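Local coordinates for PA14 domain-containing protein (Clostridium clariflavum, PDB 6QDI) that probably senses plant-cell-wall polysaccharides outside the cell as part of a membrane-bound RsgI-type anti-sigma factor, through tandem calcium-binding PA14 domains, at residues 157-162 / 170-175. Numbering follows the deposited sequence.
Sequences LFYEYF and PKEKGI
Strand segments 157-162 and 170-175 run antiparallel, their axes 167° apart; Y159 and G174 form a hydrogen-bonded pair, with Y159 N to G174 O at 2.8 Å and a less straight return bond from G174 N to Y159 O. Y161 N and Y161 O continue the ladder to E172 O and K171 N. K171 and E172 both face Y161, a classic beta bulge, and beyond it F162 pairs with P170.

The Y159 ring lies flat over the neighbouring strand. Its CG sits between the backbone N and the carbonyl carbon (chi1 74°), and the ring lies over the K173-G174 backbone. G174 CA makes a CH-pi contact 3.7 Å from the ring centroid. G174 has no side chain, and the ring comes right down onto its backbone. On the opposite face Y161 CZ approaches near the rim. The Y159 hydroxyl donates a 2.6 Å hydrogen bond to E172 OE2, on the anti lone pair. E172 OE1 is held by S189 and S191, so both carboxylate oxygens are engaged. Y161 OH hydrogen-bonds to D176, the last residue of the second strand, and to R40 of the first PA14 domain.

In the second PA14 domain, a beta-sandwich fold, strand 170-176 lies at the edge of its sheet, and strand 157-162 pairs on its other side with strand 198-207. Strand 157-162 runs straight into D163, a calcium ligand.

On the other face, F158 lies alongside K173, with F158 CZ 3.9 Å from K173 CB. G174 O sits over one face of the F158 ring, near the rim. E160 turns to R201 in a salt bridge. F162 CE1 packs on P170 CB at 3.8 Å.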
loop_
_atom_site.group_PDB
_atom_site.type_symbol
_atom_site.label_atom_id
_atom_site.label_comp_id
_atom_site.label_asym_id
_atom_site.label_seq_id
_atom_site.Cartn_x
_atom_site.Cartn_y
_atom_site.Cartn_z
ATOM N N LEU A 157 -10.238 -14.095 -0.669
ATOM C CA LEU A 157 -9.836 -15.370 -1.230
ATOM C C LEU A 157 -8.958 -16.128 -0.259
ATOM O O LEU A 157 -8.213 -15.542 0.530
ATOM C CB LEU A 157 -9.077 -15.206 -2.569
ATOM C CG LEU A 157 -9.906 -14.650 -3.728
ATOM C CD1 LEU A 157 -9.019 -14.437 -4.942
ATOM C CD2 LEU A 157 -11.101 -15.508 -4.087
ATOM N N PHE A 158 -9.001 -17.466 -0.354
ATOM C CA PHE A 158 -8.065 -18.283 0.412
ATOM C C PHE A 158 -6.655 -18.141 -0.158
ATOM O O PHE A 158 -6.481 -18.133 -1.365
ATOM C CB PHE A 158 -8.509 -19.728 0.275
ATOM C CG PHE A 158 -7.933 -20.603 1.283
ATOM C CD1 PHE A 158 -8.442 -20.568 2.609
ATOM C CD2 PHE A 158 -6.817 -21.358 1.034
ATOM C CE1 PHE A 158 -7.864 -21.336 3.600
ATOM C CE2 PHE A 158 -6.244 -22.152 2.014
ATOM C CZ PHE A 158 -6.782 -22.140 3.292
ATOM N N TYR A 159 -5.662 -18.013 0.729
ATOM C CA TYR A 159 -4.273 -17.980 0.294
ATOM C C TYR A 159 -3.457 -19.107 0.858
ATOM O O TYR A 159 -3.731 -19.622 1.950
ATOM C CB TYR A 159 -3.594 -16.674 0.705
ATOM C CG TYR A 159 -3.212 -16.433 2.160
ATOM C CD1 TYR A 159 -2.103 -17.039 2.737
ATOM C CD2 TYR A 159 -3.952 -15.557 2.938
ATOM C CE1 TYR A 159 -1.736 -16.739 4.032
ATOM C CE2 TYR A 159 -3.583 -15.242 4.231
ATOM C CZ TYR A 159 -2.479 -15.858 4.800
ATOM O OH TYR A 159 -2.117 -15.507 6.062
ATOM N N GLU A 160 -2.421 -19.458 0.093
ATOM C CA GLU A 160 -1.370 -20.381 0.530
ATOM C C GLU A 160 -0.063 -19.695 0.122
ATOM O O GLU A 160 0.131 -19.373 -1.059
ATOM C CB GLU A 160 -1.504 -21.743 -0.166
ATOM C CG GLU A 160 -2.772 -22.476 0.181
ATOM C CD GLU A 160 -3.066 -23.570 -0.833
ATOM O OE1 GLU A 160 -3.716 -23.293 -1.851
ATOM O OE2 GLU A 160 -2.544 -24.685 -0.637
ATOM N N TYR A 161 0.821 -19.451 1.113
ATOM C CA TYR A 161 2.130 -18.821 0.872
ATOM C C TYR A 161 3.219 -19.886 0.929
ATOM O O TYR A 161 3.260 -20.667 1.872
ATOM C CB TYR A 161 2.412 -17.740 1.897
ATOM C CG TYR A 161 1.468 -16.544 1.941
ATOM C CD1 TYR A 161 0.664 -16.185 0.870
ATOM C CD2 TYR A 161 1.408 -15.733 3.055
ATOM C CE1 TYR A 161 -0.182 -15.085 0.905
ATOM C CE2 TYR A 161 0.577 -14.637 3.117
ATOM C CZ TYR A 161 -0.238 -14.299 2.048
ATOM O OH TYR A 161 -1.040 -13.210 2.156
ATOM N N PHE A 162 4.066 -19.865 -0.101
ATOM C CA PHE A 162 5.128 -20.855 -0.315
ATOM C C PHE A 162 6.497 -20.214 -0.265
ATOM O O PHE A 162 6.718 -19.112 -0.802
ATOM C CB PHE A 162 4.936 -21.481 -1.694
ATOM C CG PHE A 162 3.637 -22.266 -1.814
ATOM C CD1 PHE A 162 3.568 -23.592 -1.388
ATOM C CD2 PHE A 162 2.515 -21.689 -2.373
ATOM C CE1 PHE A 162 2.389 -24.325 -1.511
ATOM C CE2 PHE A 162 1.341 -22.421 -2.516
ATOM C CZ PHE A 162 1.280 -23.730 -2.077
ATOM N N PRO A 170 5.177 -24.962 1.576
ATOM C CA PRO A 170 4.149 -24.091 2.143
ATOM C C PRO A 170 4.489 -23.694 3.588
ATOM O O PRO A 170 4.935 -24.515 4.383
ATOM C CB PRO A 170 2.892 -24.979 2.154
ATOM C CG PRO A 170 3.436 -26.387 2.185
ATOM C CD PRO A 170 4.646 -26.321 1.315
ATOM N N LYS A 171 4.201 -22.446 3.929
ATOM C CA LYS A 171 4.457 -21.923 5.302
ATOM C C LYS A 171 3.239 -21.294 5.965
ATOM O O LYS A 171 3.235 -21.154 7.173
ATOM C CB LYS A 171 5.603 -20.923 5.307
ATOM C CG LYS A 171 6.965 -21.470 4.889
ATOM C CD LYS A 171 7.512 -22.533 5.865
ATOM C CE LYS A 171 8.800 -23.128 5.368
ATOM N NZ LYS A 171 9.400 -24.026 6.371
ATOM N N GLU A 172 2.200 -20.925 5.219
ATOM C CA GLU A 172 1.091 -20.236 5.843
ATOM C C GLU A 172 -0.128 -20.335 4.935
ATOM O O GLU A 172 0.025 -20.378 3.694
ATOM C CB GLU A 172 1.449 -18.772 6.050
ATOM C CG GLU A 172 0.563 -18.003 7.021
ATOM C CD GLU A 172 1.055 -16.591 7.225
ATOM O OE1 GLU A 172 2.130 -16.461 7.790
ATOM O OE2 GLU A 172 0.418 -15.621 6.748
ATOM N N LYS A 173 -1.311 -20.283 5.544
ATOM C CA LYS A 173 -2.555 -20.197 4.812
ATOM C C LYS A 173 -3.482 -19.281 5.552
ATOM O O LYS A 173 -3.297 -19.032 6.748
ATOM C CB LYS A 173 -3.183 -21.570 4.595
ATOM C CG LYS A 173 -3.529 -22.357 5.833
ATOM C CD LYS A 173 -3.959 -23.784 5.498
ATOM C CE LYS A 173 -4.447 -24.508 6.747
ATOM N NZ LYS A 173 -3.353 -24.732 7.727
ATOM N N GLY A 174 -4.510 -18.806 4.862
ATOM C CA GLY A 174 -5.429 -17.856 5.459
ATOM C C GLY A 174 -6.343 -17.266 4.425
ATOM O O GLY A 174 -6.555 -17.865 3.369
ATOM N N ILE A 175 -6.895 -16.091 4.720
ATOM C CA ILE A 175 -7.749 -15.329 3.817
ATOM C C ILE A 175 -7.130 -13.950 3.579
ATOM O O ILE A 175 -6.748 -13.265 4.531
ATOM C CB ILE A 175 -9.189 -15.219 4.361
ATOM C CG1 ILE A 175 -9.838 -16.605 4.358
ATOM C CG2 ILE A 175 -9.991 -14.221 3.490
ATOM C CD1 ILE A 175 -11.168 -16.678 5.052
#